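Local coordinates for uncharacterized protein (Bacteroides uniformis, PDB 4JPQ) that is of unknown function but probably binds carbohydrate through a domain of carbohydrate-binding family 9, at residues Asn104-Gln116 with Leu132-Phe146. Sequence-based numbering, arbitrary orientation.
Sequences NFECNCAGRLLIQ and LGMVKRWSSLAGEPF
Val-135, Leu-113, Ile-115 and Leu-132 make the apolar centre of this contact and illustrate how a beta hairpin is covered by a neighbouring strand and the helix before it. The side chain of Leu-113 crosses that of Val-135 at about a right angle, CD2 lying 3.7 Å from Val-135 CB. Ile-115 and Val-135 instead meet tip to tip, Ile-115 CD1 being 3.9 Å from Val-135 CG2, whereas Leu-132, from helix 129-134, slides past Ile-115 in the opposite direction. Leu-113 CD2 lies over one face of the Arg-137 guanidinium, towards its rim.

Strands 102-108 and 113-118 form an antiparallel hairpin closed by a type I turn, Asn-108 to Gly-111, with a G1 beta bulge at Gly-111, within the beta-rich fold of a family 9 carbohydrate-binding domain; strand 136-139 crosses one face of the hairpin and pairs with strand 152-162.

Arg-137 links this apolar cluster to the turn. Its chain bends at chi3 (-91°), which lets NE bond to Val-135 O in the guanidinium plane while NH1 donates to Gly-111 O at 3.0 Å, in the carbonyl plane; NH1 also forms a salt bridge with Asp-80. A leucine in its place would probably leave Asp-80 without this partner charge and Gly-111 O without this donor, setting the turn less firmly against the strand.

Beyond it, Ser-139 OG is hydrogen-bonded to Cys-109 O at 2.6 Å and to Glu-156 O, so the two carbonyls probably compete for its proton, and accepts from Leu-141 N in an ST turn. Cys-109 SG approaches the Phe-146 ring obliquely, 3.7 Å from CZ. At the outer edge Arg-112, bent at chi2 and chi3, brings its guanidinium end-on to Gly-143 O, where NH1 and NH2 both bond at 3.2 Å, the acceptor near the guanidinium plane.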
ATOM      1  N   ASN A 104      -7.478   0.012  -4.470  1.00 50.26           N
ATOM      2  CA  ASN A 104      -6.882  -0.347  -3.179  1.00 52.77           C
ATOM      3  C   ASN A 104      -6.000  -1.579  -3.371  1.00 51.36           C
ATOM      4  O   ASN A 104      -6.466  -2.607  -3.868  1.00 43.63           O
ATOM      5  CB  ASN A 104      -7.923  -0.575  -2.069  1.00 55.97           C
ATOM      6  CG  ASN A 104      -8.969  -1.602  -2.433  1.00 62.30           C
ATOM      7  OD1 ASN A 104      -9.588  -1.489  -3.469  1.00 68.30           O
ATOM      8  ND2 ASN A 104      -9.164  -2.612  -1.590  1.00 68.76           N
ATOM      9  N   PHE A 105      -4.725  -1.434  -3.013  1.00 49.63           N
ATOM     10  CA  PHE A 105      -3.733  -2.489  -3.093  1.00 47.98           C
ATOM     11  C   PHE A 105      -3.432  -2.859  -1.653  1.00 46.82           C
ATOM     12  O   PHE A 105      -2.799  -2.078  -0.950  1.00 48.39           O
ATOM     13  CB  PHE A 105      -2.461  -1.986  -3.785  1.00 47.48           C
ATOM     14  CG  PHE A 105      -2.670  -1.576  -5.207  1.00 43.72           C
ATOM     15  CD1 PHE A 105      -3.135  -0.304  -5.509  1.00 41.70           C
ATOM     16  CD2 PHE A 105      -2.372  -2.445  -6.248  1.00 42.94           C
ATOM     17  CE1 PHE A 105      -3.313   0.086  -6.824  1.00 48.48           C
ATOM     18  CE2 PHE A 105      -2.555  -2.057  -7.569  1.00 44.62           C
ATOM     19  CZ  PHE A 105      -3.022  -0.795  -7.857  1.00 42.88           C
ATOM     20  N   GLU A 106      -3.913  -4.022  -1.216  1.00 46.80           N
ATOM     21  CA  GLU A 106      -3.710  -4.498   0.151  1.00 47.49           C
ATOM     22  C   GLU A 106      -2.851  -5.745   0.045  1.00 44.23           C
ATOM     23  O   GLU A 106      -3.187  -6.659  -0.706  1.00 44.33           O
ATOM     24  CB  GLU A 106      -5.060  -4.787   0.807  1.00 50.50           C
ATOM     25  CG  GLU A 106      -6.016  -3.593   0.775  1.00 56.75           C
ATOM     26  CD  GLU A 106      -7.333  -3.807   1.505  1.00 58.75           C
ATOM     27  OE1 GLU A 106      -7.445  -4.730   2.323  1.00 55.86           O
ATOM     28  OE2 GLU A 106      -8.274  -3.021   1.267  1.00 65.34           O
ATOM     29  N   CYS A 107      -1.748  -5.777   0.789  1.00 43.96           N
ATOM     30  CA  CYS A 107      -0.789  -6.888   0.720  1.00 42.70           C
ATOM     31  C   CYS A 107      -0.380  -7.356   2.116  1.00 46.11           C
ATOM     32  O   CYS A 107       0.043  -6.527   2.941  1.00 47.88           O
ATOM     33  CB  CYS A 107       0.424  -6.407  -0.061  1.00 50.05           C
ATOM     34  SG  CYS A 107       1.431  -7.731  -0.732  1.00 57.74           S
ATOM     35  N   ASN A 108      -0.559  -8.647   2.421  1.00 47.53           N
ATOM     36  CA  ASN A 108      -0.146  -9.154   3.749  1.00 44.12           C
ATOM     37  C   ASN A 108       1.353  -9.362   3.775  1.00 46.89           C
ATOM     38  O   ASN A 108       2.000  -9.393   2.712  1.00 51.40           O
ATOM     39  CB  ASN A 108      -0.929 -10.394   4.242  1.00 39.53           C
ATOM     40  CG  ASN A 108      -0.636 -11.685   3.474  1.00 42.99           C
ATOM     41  OD1 ASN A 108       0.281 -11.781   2.665  1.00 43.83           O
ATOM     42  ND2 ASN A 108      -1.429 -12.714   3.769  1.00 49.34           N
ATOM     43  N   CYS A 109       1.890  -9.541   4.981  1.00 51.21           N
ATOM     44  CA  CYS A 109       3.340  -9.720   5.191  1.00 49.47           C
ATOM     45  C   CYS A 109       3.995 -10.911   4.471  1.00 45.60           C
ATOM     46  O   CYS A 109       5.211 -10.920   4.314  1.00 49.49           O
ATOM     47  CB  CYS A 109       3.665  -9.772   6.684  1.00 47.64           C
ATOM     48  SG  CYS A 109       2.940 -11.173   7.549  1.00 53.08           S
ATOM     49  N   ALA A 110       3.202 -11.896   4.048  1.00 46.24           N
ATOM     50  CA  ALA A 110       3.704 -13.038   3.255  1.00 49.42           C
ATOM     51  C   ALA A 110       3.693 -12.801   1.740  1.00 44.61           C
ATOM     52  O   ALA A 110       4.119 -13.681   0.991  1.00 47.62           O
ATOM     53  CB  ALA A 110       2.927 -14.304   3.593  1.00 51.87           C
ATOM     54  N   GLY A 111       3.210 -11.639   1.291  1.00 40.60           N
ATOM     55  CA  GLY A 111       3.153 -11.300  -0.130  1.00 39.91           C
ATOM     56  C   GLY A 111       1.845 -11.535  -0.861  1.00 41.64           C
ATOM     57  O   GLY A 111       1.765 -11.230  -2.052  1.00 49.47           O
ATOM     58  N   ARG A 112       0.836 -12.101  -0.199  1.00 44.43           N
ATOM     59  CA  ARG A 112      -0.485 -12.286  -0.818  1.00 45.78           C
ATOM     60  C   ARG A 112      -1.063 -10.888  -1.007  1.00 47.37           C
ATOM     61  O   ARG A 112      -1.026 -10.075  -0.059  1.00 46.27           O
ATOM     62  CB  ARG A 112      -1.445 -13.065   0.078  1.00 51.61           C
ATOM     63  CG  ARG A 112      -1.069 -14.473   0.468  1.00 57.23           C
ATOM     64  CD  ARG A 112      -0.926 -15.430  -0.711  1.00 73.03           C
ATOM     65  NE  ARG A 112       0.472 -15.562  -1.125  1.00 88.48           N
ATOM     66  CZ  ARG A 112       1.410 -16.277  -0.478  1.00 95.49           C
ATOM     67  NH1 ARG A 112       1.155 -16.930   0.673  1.00 83.07           N
ATOM     68  NH2 ARG A 112       2.647 -16.314  -0.972  1.00112.55           N
ATOM     69  N   LEU A 113      -1.621 -10.636  -2.193  1.00 47.11           N
ATOM     70  CA  LEU A 113      -2.160  -9.318  -2.565  1.00 47.94           C
ATOM     71  C   LEU A 113      -3.629  -9.337  -2.962  1.00 47.41           C
ATOM     72  O   LEU A 113      -4.099 -10.272  -3.612  1.00 47.22           O
ATOM     73  CB  LEU A 113      -1.370  -8.791  -3.757  1.00 46.96           C
ATOM     74  CG  LEU A 113      -1.742  -7.495  -4.496  1.00 47.65           C
ATOM     75  CD1 LEU A 113      -1.490  -6.269  -3.637  1.00 54.58           C
ATOM     76  CD2 LEU A 113      -0.956  -7.405  -5.797  1.00 54.88           C
ATOM     77  N   LEU A 114      -4.313  -8.257  -2.595  1.00 51.66           N
ATOM     78  CA  LEU A 114      -5.703  -7.984  -2.955  1.00 51.88           C
ATOM     79  C   LEU A 114      -5.723  -6.636  -3.676  1.00 53.65           C
ATOM     80  O   LEU A 114      -5.080  -5.670  -3.209  1.00 45.64           O
ATOM     81  CB  LEU A 114      -6.575  -7.873  -1.709  1.00 50.59           C
ATOM     82  CG  LEU A 114      -7.992  -7.282  -1.847  1.00 56.30           C
ATOM     83  CD1 LEU A 114      -8.908  -8.253  -2.552  1.00 58.25           C
ATOM     84  CD2 LEU A 114      -8.564  -6.914  -0.492  1.00 56.40           C
ATOM     85  N   ILE A 115      -6.451  -6.583  -4.794  1.00 51.85           N
ATOM     86  CA  ILE A 115      -6.670  -5.344  -5.536  1.00 48.66           C
ATOM     87  C   ILE A 115      -8.142  -5.253  -5.906  1.00 52.07           C
ATOM     88  O   ILE A 115      -8.699  -6.222  -6.409  1.00 53.47           O
ATOM     89  CB  ILE A 115      -5.896  -5.236  -6.872  1.00 44.22           C
ATOM     90  CG1 ILE A 115      -4.419  -5.572  -6.726  1.00 43.37           C
ATOM     91  CG2 ILE A 115      -6.024  -3.814  -7.440  1.00 50.07           C
ATOM     92  CD1 ILE A 115      -3.678  -5.633  -8.056  1.00 45.65           C
ATOM     93  N   GLN A 116      -8.759  -4.105  -5.646  1.00 48.87           N
ATOM     94  CA  GLN A 116     -10.093  -3.822  -6.167  1.00 49.32           C
ATOM     95  C   GLN A 116     -10.033  -2.472  -6.866  1.00 49.35           C
ATOM     96  O   GLN A 116      -9.076  -1.697  -6.673  1.00 54.94           O
ATOM     97  CB  GLN A 116     -11.156  -3.776  -5.096  1.00 56.47           C
ATOM     98  CG  GLN A 116     -11.394  -5.029  -4.286  1.00 57.84           C
ATOM     99  CD  GLN A 116     -12.039  -4.673  -2.957  1.00 61.54           C
ATOM    100  OE1 GLN A 116     -11.356  -4.329  -1.976  1.00 61.27           O
ATOM    101  NE2 GLN A 116     -13.353  -4.707  -2.927  1.00 56.24           N
ATOM    102  N   LEU A 132      -3.211  -9.131 -11.214  1.00 54.15           N
ATOM    103  CA  LEU A 132      -2.466  -9.485  -9.987  1.00 53.85           C
ATOM    104  C   LEU A 132      -1.025  -9.851 -10.341  1.00 49.60           C
ATOM    105  O   LEU A 132      -0.095  -9.455  -9.624  1.00 47.06           O
ATOM    106  CB  LEU A 132      -3.128 -10.648  -9.253  1.00 55.44           C
ATOM    107  CG  LEU A 132      -4.475 -10.321  -8.608  1.00 53.71           C
ATOM    108  CD1 LEU A 132      -5.260 -11.606  -8.357  1.00 53.67           C
ATOM    109  CD2 LEU A 132      -4.285  -9.507  -7.329  1.00 52.23           C
ATOM    110  N   GLY A 133      -0.874 -10.582 -11.462  1.00 51.03           N
ATOM    111  CA  GLY A 133       0.413 -10.971 -12.035  1.00 49.92           C
ATOM    112  C   GLY A 133       1.294  -9.802 -12.455  1.00 50.40           C
ATOM    113  O   GLY A 133       2.509  -9.941 -12.476  1.00 53.98           O
HETATM  114  N   MSE A 134       0.690  -8.670 -12.821  1.00 53.08           N
HETATM  115  CA  MSE A 134       1.442  -7.455 -13.169  1.00 50.33           C
HETATM  116  C   MSE A 134       2.163  -6.844 -11.980  1.00 44.48           C
HETATM  117  O   MSE A 134       3.254  -6.299 -12.147  1.00 47.55           O
HETATM  118  CB  MSE A 134       0.537  -6.357 -13.753  1.00 49.62           C
HETATM  119  CG  MSE A 134       0.063  -6.612 -15.167  1.00 54.19           C
HETATM  120 SE   MSE A 134      -1.407  -5.344 -15.546  0.75 50.64          SE
HETATM  121  CE  MSE A 134      -2.020  -6.306 -17.153  1.00 55.33           C
ATOM    122  N   VAL A 135       1.576  -6.930 -10.787  1.00 44.66           N
ATOM    123  CA  VAL A 135       2.155  -6.294  -9.590  1.00 48.41           C
ATOM    124  C   VAL A 135       3.204  -7.201  -8.979  1.00 50.65           C
ATOM    125  O   VAL A 135       2.877  -8.237  -8.404  1.00 46.74           O
ATOM    126  CB  VAL A 135       1.097  -5.934  -8.527  1.00 43.61           C
ATOM    127  CG1 VAL A 135       1.759  -5.263  -7.325  1.00 51.47           C
ATOM    128  CG2 VAL A 135       0.025  -5.026  -9.124  1.00 44.61           C
ATOM    129  N   LYS A 136       4.462  -6.802  -9.125  1.00 59.39           N
ATOM    130  CA  LYS A 136       5.580  -7.553  -8.580  1.00 57.17           C
ATOM    131  C   LYS A 136       5.657  -7.174  -7.119  1.00 50.89           C
ATOM    132  O   LYS A 136       5.381  -6.034  -6.753  1.00 47.10           O
ATOM    133  CB  LYS A 136       6.889  -7.241  -9.305  1.00 56.94           C
ATOM    134  CG  LYS A 136       6.870  -7.581 -10.784  1.00 61.07           C
ATOM    135  CD  LYS A 136       8.078  -6.953 -11.477  1.00 69.22           C
ATOM    136  CE  LYS A 136       8.150  -7.325 -12.950  1.00 83.29           C
ATOM    137  NZ  LYS A 136       9.417  -6.848 -13.561  1.00 89.82           N
ATOM    138  N   ARG A 137       6.007  -8.160  -6.299  1.00 51.82           N
ATOM    139  CA  ARG A 137       6.089  -8.019  -4.861  1.00 48.44           C
ATOM    140  C   ARG A 137       7.297  -8.722  -4.281  1.00 53.03           C
ATOM    141  O   ARG A 137       7.877  -9.612  -4.919  1.00 43.85           O
ATOM    142  CB  ARG A 137       4.880  -8.689  -4.253  1.00 53.11           C
ATOM    143  CG  ARG A 137       3.565  -8.005  -4.531  1.00 62.32           C
ATOM    144  CD  ARG A 137       2.422  -9.000  -4.447  1.00 72.96           C
ATOM    145  NE  ARG A 137       2.079  -9.648  -5.723  1.00 62.69           N
ATOM    146  CZ  ARG A 137       1.243 -10.685  -5.859  1.00 55.83           C
ATOM    147  NH1 ARG A 137       0.685 -11.292  -4.804  1.00 51.62           N
ATOM    148  NH2 ARG A 137       0.986 -11.152  -7.072  1.00 62.70           N
ATOM    149  N   TRP A 138       7.641  -8.323  -3.055  1.00 49.21           N
ATOM    150  CA  TRP A 138       8.688  -8.967  -2.258  1.00 46.24           C
ATOM    151  C   TRP A 138       8.462  -8.623  -0.790  1.00 48.05           C
ATOM    152  O   TRP A 138       8.109  -7.485  -0.473  1.00 47.16           O
ATOM    153  CB  TRP A 138      10.101  -8.520  -2.687  1.00 47.21           C
ATOM    154  CG  TRP A 138      11.187  -8.949  -1.710  1.00 49.48           C
ATOM    155  CD1 TRP A 138      11.871 -10.131  -1.709  1.00 56.51           C
ATOM    156  CD2 TRP A 138      11.646  -8.222  -0.566  1.00 45.79           C
ATOM    157  NE1 TRP A 138      12.752 -10.174  -0.653  1.00 53.13           N
ATOM    158  CE2 TRP A 138      12.630  -9.022   0.074  1.00 46.27           C
ATOM    159  CE3 TRP A 138      11.334  -6.967  -0.024  1.00 43.83           C
ATOM    160  CZ2 TRP A 138      13.320  -8.600   1.232  1.00 42.01           C
ATOM    161  CZ3 TRP A 138      12.023  -6.543   1.151  1.00 48.12           C
ATOM    162  CH2 TRP A 138      13.002  -7.365   1.757  1.00 42.75           C
ATOM    163  N   SER A 139       8.696  -9.599   0.083  1.00 56.39           N
ATOM    164  CA  SER A 139       8.649  -9.393   1.530  1.00 58.58           C
ATOM    165  C   SER A 139       9.758 -10.158   2.227  1.00 48.91           C
ATOM    166  O   SER A 139      10.210 -11.187   1.735  1.00 65.51           O
ATOM    167  CB  SER A 139       7.309  -9.825   2.110  1.00 62.27           C
ATOM    168  OG  SER A 139       7.313  -9.699   3.525  1.00 61.78           O
ATOM    169  N   SER A 140      10.161  -9.652   3.392  1.00 47.30           N
ATOM    170  CA  SER A 140      11.151 -10.314   4.256  1.00 46.08           C
ATOM    171  C   SER A 140      10.549 -11.544   4.955  1.00 48.11           C
ATOM    172  O   SER A 140      11.303 -12.338   5.526  1.00 61.74           O
ATOM    173  CB  SER A 140      11.762  -9.333   5.285  1.00 45.66           C
ATOM    174  OG  SER A 140      10.804  -8.859   6.232  1.00 49.24           O
ATOM    175  N   LEU A 141       9.212 -11.670   4.962  1.00 49.59           N
ATOM    176  CA  LEU A 141       8.487 -12.833   5.499  1.00 56.55           C
ATOM    177  C   LEU A 141       7.717 -13.564   4.388  1.00 53.11           C
ATOM    178  O   LEU A 141       6.742 -14.276   4.664  1.00 57.10           O
ATOM    179  CB  LEU A 141       7.513 -12.383   6.597  1.00 53.34           C
ATOM    180  CG  LEU A 141       8.134 -11.724   7.820  1.00 52.73           C
ATOM    181  CD1 LEU A 141       7.032 -11.208   8.728  1.00 50.67           C
ATOM    182  CD2 LEU A 141       9.028 -12.694   8.557  1.00 58.04           C
ATOM    183  N   ALA A 142       8.183 -13.432   3.147  1.00 56.98           N
ATOM    184  CA  ALA A 142       7.520 -14.050   1.992  1.00 61.07           C
ATOM    185  C   ALA A 142       7.612 -15.558   2.050  1.00 63.62           C
ATOM    186  O   ALA A 142       8.522 -16.115   2.689  1.00 77.38           O
ATOM    187  CB  ALA A 142       8.102 -13.540   0.668  1.00 58.66           C
ATOM    188  N   GLY A 143       6.638 -16.195   1.401  1.00 68.58           N
ATOM    189  CA  GLY A 143       6.548 -17.642   1.307  1.00 67.89           C
ATOM    190  C   GLY A 143       5.212 -18.199   1.743  1.00 65.35           C
ATOM    191  O   GLY A 143       4.173 -17.571   1.541  1.00 57.78           O
ATOM    192  N   GLU A 144       5.265 -19.386   2.347  1.00 74.14           N
ATOM    193  CA  GLU A 144       4.080 -20.145   2.753  1.00 82.76           C
ATOM    194  C   GLU A 144       3.160 -19.330   3.668  1.00 69.13           C
ATOM    195  O   GLU A 144       3.652 -18.487   4.419  1.00 60.61           O
ATOM    196  CB  GLU A 144       4.457 -21.433   3.549  1.00106.25           C
ATOM    197  CG  GLU A 144       5.492 -22.399   2.964  1.00119.41           C
ATOM    198  CD  GLU A 144       5.186 -22.857   1.554  1.00131.58           C
ATOM    199  OE1 GLU A 144       3.989 -22.902   1.160  1.00130.74           O
ATOM    200  OE2 GLU A 144       6.162 -23.189   0.847  1.00129.95           O
ATOM    201  N   PRO A 145       1.833 -19.580   3.614  1.00 64.82           N
ATOM    202  CA  PRO A 145       0.965 -18.930   4.610  1.00 57.42           C
ATOM    203  C   PRO A 145       1.283 -19.468   6.021  1.00 57.27           C
ATOM    204  O   PRO A 145       1.734 -20.614   6.143  1.00 61.10           O
ATOM    205  CB  PRO A 145      -0.462 -19.329   4.189  1.00 55.84           C
ATOM    206  CG  PRO A 145      -0.346 -19.986   2.859  1.00 59.68           C
ATOM    207  CD  PRO A 145       1.071 -20.426   2.670  1.00 62.85           C
ATOM    208  N   PHE A 146       1.078 -18.651   7.059  1.00 56.91           N
ATOM    209  CA  PHE A 146       1.368 -19.057   8.457  1.00 56.81           C
ATOM    210  C   PHE A 146       0.438 -18.449   9.504  1.00 53.10           C
ATOM    211  O   PHE A 146       0.034 -17.294   9.382  1.00 50.31           O
ATOM    212  CB  PHE A 146       2.841 -18.753   8.832  1.00 53.43           C
ATOM    213  CG  PHE A 146       3.260 -17.298   8.661  1.00 49.61           C
ATOM    214  CD1 PHE A 146       3.087 -16.361   9.695  1.00 50.89           C
ATOM    215  CD2 PHE A 146       3.868 -16.869   7.485  1.00 48.05           C
ATOM    216  CE1 PHE A 146       3.491 -15.035   9.544  1.00 46.21           C
ATOM    217  CE2 PHE A 146       4.275 -15.539   7.325  1.00 52.59           C
ATOM    218  CZ  PHE A 146       4.087 -14.618   8.357  1.00 45.50           C
TER